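Local coordinates for protein taurine:2-oxoglutarate aminotransferase (Bifidobacterium kashiwanohense PV20-2, PDB 6JIX) that probably acts as a pyridoxal-phosphate-dependent transaminase, passing the amino group of taurine to 2-oxoglutarate, at residues Lys73-Asn78 and Gly316-Cys321; Ser92-Met97 and Val110-Gly115; Tyr18-Gln21 and Lys25-Gly28; Ile33-Ala36 and Phe41-Tyr44. All blocks are in the same frame, centred on the assembly; numbering follows the deposited sequence.

Nearest the N terminus, interaction 3 closes a tight loop after helix 8-18, and interaction 4 then closes the hairpin of strands 33-37 and 40-43. Both are complete before interaction 1 opens at helix 66-78, which waits until helix 318-333 for its partner. Nested within that long loop, interaction 2 lays helix 89-102 against strand 107-113, outermost in this chain's seven-stranded sheet. Interactions 1 and 2 touch each other, for instance where Cys321 meets Leu94, whereas none of the other pairs touch. All four interactions also reach the second subunit, an example of contacts at very different sequence separations sharing one dimeric fold.

Interaction 1: residues Lys73-Asn78 and Gly316-Cys321; sequences KEQADN and GHTLAC
Leu319 and Gln75 hold the close-packed part of this contact, which between the two segments is van der Waals packing; just beyond, Leu319 shares a backbone hydrogen bond with Cys80. The CD1 methyl of Leu319 lies 3.7 Å from Gln75 CB and reaches on to the neighbouring alanine, with Leu319 CD1 4.0 Å from Ala76 CB. It gets there because CG of Leu319 stands anti to the backbone N (chi1 -162°), which carries the isobutyl end toward helix 66-78. Next to this, the Gln75 chain bends at chi2 and crosses Thr318 at about a right angle, bringing NE2 of Gln75 within 3.5 Å of Thr318 CG2. That amide nitrogen is engaged by Met79 O, so the methyl of Thr318 packs against a group already held in place. Thr318 opens helix 318-333, and the start is N-capped: Ala320 N donates to His317 ND1 at 3.2 Å, nearly straight at 168°. The imidazole's other nitrogen bonds to Gly286 O of the second subunit. Cutting Gln75 back to an alanine is likely to leave Met79 O without this donor and open a gap beside the methyl of Thr318. The far side of helix 66-78 is looser: Glu74 and Asp77 are solvent-exposed and do not touch 316-321, while Lys73 and Asp77 form salt bridges with Asp77 and Lys73 of the second subunit.

Interaction 2: residues Ser92-Met97 and Val110-Gly115; sequences SRLAKM and VFFTNG
Ala95 and Val110 bring the backbones nearest, CA to CA 5.4 Å, where the axis of helix segment 92-97 passes 9.0 Å from that of strand segment 110-113 with their N-to-C directions 123° apart. So small a residue as Ala95 lets the strand's side chains come right up to the helix. Ala95 CB lies 4.2 Å from Val110 CB, while the CG2 branch of the valine turns to the helix backbone beside Ala95 O. Phe112, two residues along the strand and on the same side, contributes the larger apolar surface. Its CG lies anti to the carbonyl carbon (chi1 -74°), and the ring extends to the helix so that CZ leads: Phe112 CZ is 3.8 Å from Leu94 CG. The leucine meets the ring obliquely, whereas the backbone N of Ala95 sits at the ring edge, close to the ring plane. One face of the same ring is occupied by Val110 CG1, 3.5 Å above the plane and offset toward the rim. Helix 89-102 thus packs on strand 107-113, outermost in this chain's seven-stranded sheet, which forms the large domain of fold-type I pyridoxal phosphate enzymes; Val110 also makes backbone hydrogen bonds to the second subunit. Leu290 adds to this apolar layer, touching both Leu94 and Phe112. Past the strand, the chain turns into the cofactor site. Thr113 OG1 donates to Gly115 O at 3.0 Å, in the carbonyl plane and on a lone pair, and Asp118 receives the backbone N-H groups of Asn114 and Gly115. Gly115 itself touches the pyridoxal phosphate.

Interaction 3: residues Tyr18-Gln21 and Lys25-Gly28; sequences YVMQ and KQGG. With GLU (glutamic acid), chain F.
The loop between helix 8-18 and strand 33-37, which lines a pocket for bound glutamate, is folded back on itself by the side chain of Gln26 gripping the backbone of Gln21. Two bonds make the grip. Gln21 N donates to Gln26 OE1 at 2.6 Å and nearly straight (169°), with the donor tilted 24° from the carbonyl plane of the acceptor. In return, Gln26 NE2 donates to Gln21 O over 3.3 Å, arriving in that carbonyl's plane on a lone pair. One side-chain amide therefore serves both polar atoms of a residue's backbone, much as a neighbouring strand would. The bend of Gln26 at chi2 swings its amide over to this position, and Met20 crosses the side chain at about a right angle, with Met20 CE 4.0 Å from Gln26 CG. A leucine in place of Gln26 would probably leave both the N-H and the carbonyl of Gln21 without these mates and the loop freer to shift. Gln21's own amide points elsewhere: OE1 bonds to His15 NE2, and NE2 to Pro84 O of the second subunit. Gln21 NE2 also lies 2.5 Å from OE2 of the glutamate, a separation too short to interpret closely. The same glutamate is hydrogen-bonded by Trp23 NE1, and Val19 O by Arg109 of the second subunit, so the loop both lines the glutamate pocket and forms part of the aminotransferase dimer interface.

Interaction 4: residues Ile33-Ala36 and Phe41-Tyr44; sequences IKKA and FWDY
Lys34 lies across the ring of Tyr44: its CB sits over the ring centre, 3.5 Å from the centroid and 3° off the normal, a CH-pi contact. Because CG of Lys34 is anti to the backbone N (chi1 161°), the chain runs on across that face, with Lys34 CD 3.6 Å from Tyr44 CD2. A water bridges the hydroxyl end to the strand, donating to Ile33 O at 2.9 Å and hydrogen-bonded to Tyr44 OH at 2.7 Å. Lys35 and Trp42 lie side by side, the indole presenting its edge to the backbone carbons of Lys35 and Ala36. On the other face of the sheet, Ala36 CB meets Phe41 CB at 3.8 Å. Between the strands, Lys34 N donates to Trp42 O and Trp42 N to Lys35 O, each at 2.9 Å. Further out, Asp43 bonds through OD2 to Tyr49 OH, and the Phe41 ring meets Tyr86 of the second subunit, close to a bound glutamate. Lys34 is the extra residue between the Ile33-Asp43 and Lys35-Trp42 pairs, which makes this a beta bulge within the antiparallel hairpin of strands 33-37 and 40-43.

Interaction 1: residues Lys73-Asn78 and Gly316-Cys321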
loop_
_atom_site.group_PDB
_atom_site.type_symbol
_atom_site.label_atom_id
_atom_site.label_comp_id
_atom_site.label_asym_id
_atom_site.label_seq_id
_atom_site.Cartn_x
_atom_site.Cartn_y
_atom_site.Cartn_z
ATOM N N LYS A 73 6.710 -12.649 16.307
ATOM C CA LYS A 73 6.611 -14.097 16.451
ATOM C C LYS A 73 5.427 -14.492 17.320
ATOM O O LYS A 73 4.697 -15.434 16.992
ATOM C CB LYS A 73 7.906 -14.655 17.021
ATOM C CG LYS A 73 9.137 -14.191 16.275
ATOM C CD LYS A 73 10.243 -15.215 16.319
ATOM C CE LYS A 73 11.162 -14.986 17.498
ATOM N NZ LYS A 73 12.161 -16.092 17.613
ATOM N N GLU A 74 5.191 -13.769 18.413
ATOM C CA GLU A 74 4.051 -14.101 19.260
ATOM C C GLU A 74 2.744 -13.909 18.506
ATOM O O GLU A 74 1.825 -14.728 18.619
ATOM C CB GLU A 74 4.077 -13.270 20.540
ATOM C CG GLU A 74 4.997 -13.860 21.634
ATOM C CD GLU A 74 5.724 -12.788 22.469
ATOM O OE1 GLU A 74 5.220 -11.641 22.578
ATOM O OE2 GLU A 74 6.809 -13.089 23.015
ATOM N N GLN A 75 2.637 -12.829 17.734
ATOM C CA GLN A 75 1.414 -12.624 16.972
ATOM C C GLN A 75 1.269 -13.685 15.887
ATOM O O GLN A 75 0.156 -14.154 15.614
ATOM C CB GLN A 75 1.392 -11.219 16.370
ATOM C CG GLN A 75 0.016 -10.807 15.907
ATOM C CD GLN A 75 -1.031 -11.061 16.978
ATOM O OE1 GLN A 75 -0.815 -10.751 18.148
ATOM N NE2 GLN A 75 -2.163 -11.640 16.585
ATOM N N ALA A 76 2.383 -14.076 15.258
ATOM C CA ALA A 76 2.338 -15.109 14.226
ATOM C C ALA A 76 1.915 -16.467 14.783
ATOM O O ALA A 76 1.377 -17.298 14.037
ATOM C CB ALA A 76 3.687 -15.228 13.528
ATOM N N ASP A 77 2.162 -16.729 16.072
ATOM C CA ASP A 77 1.707 -17.991 16.653
ATOM C C ASP A 77 0.219 -17.978 16.971
ATOM O O ASP A 77 -0.367 -19.045 17.164
ATOM C CB ASP A 77 2.490 -18.318 17.934
ATOM C CG ASP A 77 3.897 -18.810 17.653
ATOM O OD1 ASP A 77 4.833 -18.369 18.361
ATOM O OD2 ASP A 77 4.078 -19.631 16.730
ATOM N N ASN A 78 -0.402 -16.802 17.027
ATOM C CA ASN A 78 -1.824 -16.680 17.310
ATOM C C ASN A 78 -2.641 -16.474 16.040
ATOM O O ASN A 78 -3.497 -17.296 15.692
ATOM C CB ASN A 78 -2.073 -15.511 18.269
ATOM C CG ASN A 78 -3.540 -15.357 18.608
ATOM O OD1 ASN A 78 -4.164 -16.293 19.121
ATOM N ND2 ASN A 78 -4.117 -14.196 18.286
ATOM N N GLY A 316 -5.439 -2.223 9.122
ATOM C CA GLY A 316 -5.388 -2.718 10.487
ATOM C C GLY A 316 -4.816 -4.111 10.590
ATOM O O GLY A 316 -5.194 -4.878 11.483
ATOM N N HIS A 317 -3.906 -4.452 9.683
ATOM C CA HIS A 317 -3.311 -5.770 9.621
ATOM C C HIS A 317 -2.818 -6.211 10.991
ATOM O O HIS A 317 -2.117 -5.472 11.686
ATOM C CB HIS A 317 -2.170 -5.729 8.609
ATOM C CG HIS A 317 -1.615 -7.073 8.266
ATOM N ND1 HIS A 317 -0.787 -7.776 9.120
ATOM C CD2 HIS A 317 -1.767 -7.845 7.162
ATOM C CE1 HIS A 317 -0.457 -8.925 8.553
ATOM N NE2 HIS A 317 -1.033 -8.989 7.364
ATOM N N THR A 318 -3.183 -7.428 11.379
ATOM C CA THR A 318 -2.988 -7.849 12.764
ATOM C C THR A 318 -1.512 -7.993 13.109
ATOM O O THR A 318 -1.041 -7.404 14.089
ATOM C CB THR A 318 -3.752 -9.143 13.019
ATOM O OG1 THR A 318 -5.049 -9.019 12.422
ATOM C CG2 THR A 318 -3.930 -9.375 14.519
ATOM N N LEU A 319 -0.760 -8.773 12.331
ATOM C CA LEU A 319 0.682 -8.864 12.570
ATOM C C LEU A 319 1.324 -7.485 12.585
ATOM O O LEU A 319 2.090 -7.148 13.488
ATOM C CB LEU A 319 1.346 -9.734 11.507
ATOM C CG LEU A 319 2.722 -10.238 11.915
ATOM C CD1 LEU A 319 2.572 -11.444 12.823
ATOM C CD2 LEU A 319 3.562 -10.559 10.686
ATOM N N ALA A 320 1.008 -6.666 11.584
ATOM C CA ALA A 320 1.632 -5.358 11.483
ATOM C C ALA A 320 1.361 -4.541 12.731
ATOM O O ALA A 320 2.266 -3.887 13.259
ATOM C CB ALA A 320 1.125 -4.630 10.238
ATOM N N CYS A 321 0.114 -4.570 13.217
ATOM C CA CYS A 321 -0.241 -3.818 14.418
ATOM C C CYS A 321 0.494 -4.336 15.641
ATOM O O CYS A 321 0.959 -3.538 16.467
ATOM C CB CYS A 321 -1.744 -3.871 14.645
ATOM S SG CYS A 321 -2.638 -2.770 13.565
#

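Interaction 2: residues Ser92-Met97 and Val110-Gly115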
loop_
_atom_site.group_PDB
_atom_site.type_symbol
_atom_site.label_atom_id
_atom_site.label_comp_id
_atom_site.label_asym_id
_atom_site.label_seq_id
_atom_site.Cartn_x
_atom_site.Cartn_y
_atom_site.Cartn_z
ATOM N N SER A 92 -6.883 -2.688 18.138
ATOM C CA SER A 92 -7.504 -1.795 19.110
ATOM C C SER A 92 -6.448 -1.123 19.985
ATOM O O SER A 92 -6.510 0.082 20.247
ATOM C CB SER A 92 -8.499 -2.576 19.965
ATOM O OG SER A 92 -9.734 -2.731 19.290
ATOM N N ARG A 93 -5.467 -1.890 20.445
ATOM C CA ARG A 93 -4.462 -1.321 21.315
ATOM C C ARG A 93 -3.619 -0.297 20.576
ATOM O O ARG A 93 -3.190 0.701 21.170
ATOM C CB ARG A 93 -3.585 -2.437 21.888
ATOM C CG ARG A 93 -3.078 -2.162 23.279
ATOM C CD ARG A 93 -1.785 -2.906 23.531
ATOM N NE ARG A 93 -2.052 -4.268 23.972
ATOM C CZ ARG A 93 -2.705 -4.559 25.092
ATOM N NH1 ARG A 93 -3.146 -3.582 25.881
ATOM N NH2 ARG A 93 -2.914 -5.826 25.422
ATOM N N LEU A 94 -3.364 -0.518 19.290
ATOM C CA LEU A 94 -2.481 0.411 18.602
ATOM C C LEU A 94 -3.190 1.723 18.294
ATOM O O LEU A 94 -2.584 2.797 18.403
ATOM C CB LEU A 94 -1.924 -0.223 17.327
ATOM C CG LEU A 94 -0.805 0.623 16.727
ATOM C CD1 LEU A 94 0.180 1.071 17.815
ATOM C CD2 LEU A 94 -0.114 -0.145 15.620
ATOM N N ALA A 95 -4.474 1.656 17.924
ATOM C CA ALA A 95 -5.234 2.874 17.672
ATOM C C ALA A 95 -5.304 3.750 18.921
ATOM O O ALA A 95 -5.070 4.961 18.856
ATOM C CB ALA A 95 -6.629 2.528 17.177
ATOM N N LYS A 96 -5.605 3.157 20.081
ATOM C CA LYS A 96 -5.648 3.956 21.302
ATOM C C LYS A 96 -4.274 4.520 21.642
ATOM O O LYS A 96 -4.145 5.711 21.940
ATOM C CB LYS A 96 -6.200 3.144 22.473
ATOM C CG LYS A 96 -6.894 4.033 23.509
ATOM C CD LYS A 96 -6.433 3.743 24.929
ATOM C CE LYS A 96 -7.202 4.605 25.912
ATOM N NZ LYS A 96 -6.289 5.200 26.916
ATOM N N MET A 97 -3.231 3.681 21.598
ATOM C CA MET A 97 -1.889 4.165 21.919
ATOM C C MET A 97 -1.498 5.324 21.018
ATOM O O MET A 97 -0.873 6.291 21.471
ATOM C CB MET A 97 -0.863 3.053 21.785
ATOM C CG MET A 97 -0.944 1.992 22.842
ATOM S SD MET A 97 0.033 0.573 22.336
ATOM C CE MET A 97 1.642 1.328 22.257
ATOM N N VAL A 110 -7.854 6.180 14.316
ATOM C CA VAL A 110 -6.735 5.919 13.420
ATOM C C VAL A 110 -7.219 5.052 12.255
ATOM O O VAL A 110 -7.910 4.041 12.460
ATOM C CB VAL A 110 -5.569 5.243 14.162
ATOM C CG1 VAL A 110 -4.512 4.799 13.177
ATOM C CG2 VAL A 110 -5.001 6.198 15.185
ATOM N N PHE A 111 -6.866 5.446 11.035
ATOM C CA PHE A 111 -7.190 4.669 9.843
ATOM C C PHE A 111 -5.916 3.988 9.354
ATOM O O PHE A 111 -5.032 4.647 8.793
ATOM C CB PHE A 111 -7.787 5.547 8.746
ATOM C CG PHE A 111 -8.193 4.769 7.534
ATOM C CD1 PHE A 111 -9.297 3.927 7.577
ATOM C CD2 PHE A 111 -7.441 4.824 6.379
ATOM C CE1 PHE A 111 -9.672 3.191 6.478
ATOM C CE2 PHE A 111 -7.806 4.090 5.280
ATOM C CZ PHE A 111 -8.932 3.264 5.335
ATOM N N PHE A 112 -5.827 2.672 9.549
ATOM C CA PHE A 112 -4.595 1.959 9.252
ATOM C C PHE A 112 -4.504 1.623 7.767
ATOM O O PHE A 112 -5.478 1.185 7.143
ATOM C CB PHE A 112 -4.495 0.685 10.094
ATOM C CG PHE A 112 -4.155 0.938 11.543
ATOM C CD1 PHE A 112 -2.940 1.517 11.896
ATOM C CD2 PHE A 112 -5.052 0.598 12.554
ATOM C CE1 PHE A 112 -2.631 1.767 13.230
ATOM C CE2 PHE A 112 -4.753 0.845 13.887
ATOM C CZ PHE A 112 -3.540 1.439 14.224
ATOM N N THR A 113 -3.306 1.797 7.216
ATOM C CA THR A 113 -3.017 1.518 5.818
ATOM C C THR A 113 -1.774 0.647 5.742
ATOM O O THR A 113 -1.293 0.153 6.761
ATOM C CB THR A 113 -2.790 2.811 5.043
ATOM O OG1 THR A 113 -1.612 3.438 5.561
ATOM C CG2 THR A 113 -3.978 3.750 5.207
ATOM N N ASN A 114 -1.255 0.433 4.547
ATOM C CA ASN A 114 -0.081 -0.402 4.369
ATOM C C ASN A 114 1.225 0.369 4.379
ATOM O O ASN A 114 2.283 -0.251 4.535
ATOM C CB ASN A 114 -0.197 -1.195 3.072
ATOM C CG ASN A 114 -1.148 -2.344 3.214
ATOM O OD1 ASN A 114 -1.270 -2.900 4.304
ATOM N ND2 ASN A 114 -1.857 -2.690 2.136
ATOM N N GLY A 115 1.186 1.674 4.143
ATOM C CA GLY A 115 2.402 2.455 4.087
ATOM C C GLY A 115 2.085 3.928 4.066
ATOM O O GLY A 115 0.998 4.343 4.469
#

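Interaction 3: residues Tyr18-Gln21 and Lys25-Gly28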
loop_
_atom_site.group_PDB
_atom_site.type_symbol
_atom_site.label_atom_id
_atom_site.label_comp_id
_atom_site.label_asym_id
_atom_site.label_seq_id
_atom_site.Cartn_x
_atom_site.Cartn_y
_atom_site.Cartn_z
ATOM N N TYR A 18 15.572 -10.988 -12.124
ATOM C CA TYR A 18 14.157 -11.259 -11.916
ATOM C C TYR A 18 13.417 -10.224 -11.077
ATOM O O TYR A 18 12.185 -10.264 -11.046
ATOM C CB TYR A 18 13.974 -12.627 -11.239
ATOM C CG TYR A 18 14.299 -13.815 -12.102
ATOM C CD1 TYR A 18 13.347 -14.359 -12.952
ATOM C CD2 TYR A 18 15.551 -14.409 -12.055
ATOM C CE1 TYR A 18 13.638 -15.456 -13.742
ATOM C CE2 TYR A 18 15.852 -15.516 -12.847
ATOM C CZ TYR A 18 14.889 -16.032 -13.688
ATOM O OH TYR A 18 15.168 -17.127 -14.473
ATOM N N VAL A 19 14.115 -9.348 -10.360
ATOM C CA VAL A 19 13.498 -8.364 -9.468
ATOM C C VAL A 19 13.347 -7.049 -10.215
ATOM O O VAL A 19 14.262 -6.625 -10.931
ATOM C CB VAL A 19 14.334 -8.159 -8.185
ATOM C CG1 VAL A 19 13.717 -7.076 -7.307
ATOM C CG2 VAL A 19 14.491 -9.458 -7.409
ATOM N N MET A 20 12.224 -6.374 -10.022
ATOM C CA MET A 20 12.054 -5.048 -10.595
ATOM C C MET A 20 12.439 -3.992 -9.555
ATOM O O MET A 20 11.765 -3.827 -8.532
ATOM C CB MET A 20 10.639 -4.856 -11.134
ATOM C CG MET A 20 10.594 -3.722 -12.156
ATOM S SD MET A 20 9.304 -3.842 -13.408
ATOM C CE MET A 20 10.323 -4.184 -14.820
ATOM N N GLN A 21 13.532 -3.286 -9.833
ATOM C CA GLN A 21 14.126 -2.316 -8.921
ATOM C C GLN A 21 13.433 -0.957 -9.022
ATOM O O GLN A 21 13.200 -0.447 -10.123
ATOM C CB GLN A 21 15.599 -2.156 -9.262
ATOM C CG GLN A 21 16.355 -1.340 -8.290
ATOM C CD GLN A 21 16.326 -1.957 -6.944
ATOM O OE1 GLN A 21 17.154 -2.819 -6.628
ATOM N NE2 GLN A 21 15.362 -1.542 -6.128
ATOM N N LYS A 25 17.238 1.812 -13.771
ATOM C CA LYS A 25 17.141 0.895 -14.896
ATOM C C LYS A 25 17.344 -0.522 -14.382
ATOM O O LYS A 25 18.065 -0.752 -13.414
ATOM C CB LYS A 25 18.170 1.218 -15.979
ATOM C CG LYS A 25 18.354 2.686 -16.244
ATOM C CD LYS A 25 18.823 2.907 -17.666
ATOM C CE LYS A 25 19.339 4.329 -17.872
ATOM N NZ LYS A 25 19.057 4.812 -19.266
ATOM N N GLN A 26 16.729 -1.479 -15.057
ATOM C CA GLN A 26 16.749 -2.832 -14.547
ATOM C C GLN A 26 18.096 -3.480 -14.832
ATOM O O GLN A 26 18.830 -3.070 -15.737
ATOM C CB GLN A 26 15.628 -3.657 -15.185
ATOM C CG GLN A 26 14.233 -3.395 -14.612
ATOM C CD GLN A 26 14.259 -2.792 -13.209
ATOM O OE1 GLN A 26 14.442 -3.504 -12.223
ATOM N NE2 GLN A 26 14.079 -1.477 -13.117
ATOM N N GLY A 27 18.451 -4.457 -13.997
ATOM C CA GLY A 27 19.545 -5.355 -14.307
ATOM C C GLY A 27 20.938 -4.887 -13.945
ATOM O O GLY A 27 21.908 -5.547 -14.339
ATOM N N GLY A 28 21.087 -3.792 -13.196
ATOM C CA GLY A 28 22.402 -3.362 -12.811
ATOM C C GLY A 28 23.081 -4.356 -11.872
ATOM O O GLY A 28 22.530 -5.415 -11.539
HETATM N N GLU F . 14.182 4.693 -2.951
HETATM C CA GLU F . 13.756 3.415 -3.523
HETATM C C GLU F . 12.338 3.007 -3.101
HETATM O O GLU F . 11.469 3.895 -2.842
HETATM C CB GLU F . 14.858 2.438 -3.111
HETATM C CG GLU F . 15.088 1.367 -4.164
HETATM C CD GLU F . 16.271 1.609 -5.093
HETATM O OE1 GLU F . 16.981 2.651 -5.037
HETATM O OE2 GLU F . 16.525 0.719 -5.938
HETATM O OXT GLU F . 12.020 1.787 -3.084
#

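Interaction 4: residues Ile33-Ala36 and Phe41-Tyr44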
loop_
_atom_site.group_PDB
_atom_site.type_symbol
_atom_site.label_atom_id
_atom_site.label_comp_id
_atom_site.label_asym_id
_atom_site.label_seq_id
_atom_site.Cartn_x
_atom_site.Cartn_y
_atom_site.Cartn_z
ATOM N N ILE A 33 22.467 -8.368 0.693
ATOM C CA ILE A 33 22.511 -8.206 2.141
ATOM C C ILE A 33 21.992 -9.481 2.788
ATOM O O ILE A 33 20.903 -9.969 2.450
ATOM C CB ILE A 33 21.713 -6.976 2.596
ATOM C CG1 ILE A 33 22.386 -5.713 2.067
ATOM C CG2 ILE A 33 21.647 -6.908 4.103
ATOM C CD1 ILE A 33 23.767 -5.471 2.616
ATOM N N LYS A 34 22.783 -10.016 3.720
ATOM C CA LYS A 34 22.565 -11.325 4.327
ATOM C C LYS A 34 21.911 -11.242 5.695
ATOM O O LYS A 34 21.153 -12.151 6.064
ATOM C CB LYS A 34 23.908 -12.071 4.428
ATOM C CG LYS A 34 23.978 -13.245 5.405
ATOM C CD LYS A 34 25.211 -14.097 5.102
ATOM C CE LYS A 34 25.099 -15.502 5.667
ATOM N NZ LYS A 34 25.760 -15.544 7.011
ATOM N N LYS A 35 22.172 -10.163 6.438
ATOM C CA LYS A 35 21.761 -10.062 7.829
ATOM C C LYS A 35 21.786 -8.594 8.236
ATOM O O LYS A 35 22.545 -7.795 7.682
ATOM C CB LYS A 35 22.674 -10.922 8.723
ATOM C CG LYS A 35 22.634 -10.613 10.222
ATOM C CD LYS A 35 21.677 -11.540 10.969
ATOM C CE LYS A 35 21.034 -10.844 12.173
ATOM N NZ LYS A 35 20.042 -11.697 12.900
ATOM N N ALA A 36 20.941 -8.247 9.208
ATOM C CA ALA A 36 20.947 -6.924 9.816
ATOM C C ALA A 36 20.742 -7.065 11.315
ATOM O O ALA A 36 20.075 -7.999 11.776
ATOM C CB ALA A 36 19.843 -6.013 9.249
ATOM N N PHE A 41 24.174 -3.649 8.977
ATOM C CA PHE A 41 23.804 -4.788 8.148
ATOM C C PHE A 41 25.054 -5.236 7.397
ATOM O O PHE A 41 26.066 -4.521 7.367
ATOM C CB PHE A 41 22.627 -4.480 7.206
ATOM C CG PHE A 41 22.840 -3.313 6.295
ATOM C CD1 PHE A 41 23.513 -3.464 5.093
ATOM C CD2 PHE A 41 22.323 -2.063 6.614
ATOM C CE1 PHE A 41 23.681 -2.385 4.231
ATOM C CE2 PHE A 41 22.492 -0.987 5.762
ATOM C CZ PHE A 41 23.176 -1.150 4.567
ATOM N N TRP A 42 25.004 -6.468 6.864
ATOM C CA TRP A 42 26.182 -7.125 6.309
ATOM C C TRP A 42 25.887 -7.691 4.933
ATOM O O TRP A 42 24.839 -8.311 4.721
ATOM C CB TRP A 42 26.657 -8.261 7.233
ATOM C CG TRP A 42 27.218 -7.779 8.549
ATOM C CD1 TRP A 42 28.538 -7.579 8.863
ATOM C CD2 TRP A 42 26.473 -7.429 9.720
ATOM N NE1 TRP A 42 28.651 -7.121 10.149
ATOM C CE2 TRP A 42 27.401 -7.023 10.700
ATOM C CE3 TRP A 42 25.109 -7.425 10.038
ATOM C CZ2 TRP A 42 27.008 -6.615 11.977
ATOM C CZ3 TRP A 42 24.724 -7.019 11.309
ATOM C CH2 TRP A 42 25.669 -6.616 12.258
ATOM N N ASP A 43 26.844 -7.538 4.015
ATOM C CA ASP A 43 26.746 -8.235 2.739
ATOM C C ASP A 43 27.270 -9.662 2.919
ATOM O O ASP A 43 27.728 -10.044 3.996
ATOM C CB ASP A 43 27.496 -7.471 1.637
ATOM C CG ASP A 43 28.992 -7.287 1.935
ATOM O OD1 ASP A 43 29.602 -8.228 2.506
ATOM O OD2 ASP A 43 29.557 -6.208 1.594
ATOM N N TYR A 44 27.226 -10.465 1.858
ATOM C CA TYR A 44 27.544 -11.872 2.032
ATOM C C TYR A 44 29.038 -12.134 2.194
ATOM O O TYR A 44 29.414 -13.257 2.558
ATOM C CB TYR A 44 26.976 -12.690 0.875
ATOM C CG TYR A 44 25.501 -13.037 1.031
ATOM C CD1 TYR A 44 24.509 -12.127 0.668
ATOM C CD2 TYR A 44 25.100 -14.272 1.524
ATOM C CE1 TYR A 44 23.154 -12.452 0.786
ATOM C CE2 TYR A 44 23.752 -14.598 1.655
ATOM C CZ TYR A 44 22.783 -13.686 1.280
ATOM O OH TYR A 44 21.444 -13.992 1.405
HETATM O O HOH W 1 19.454 -12.424 2.370
#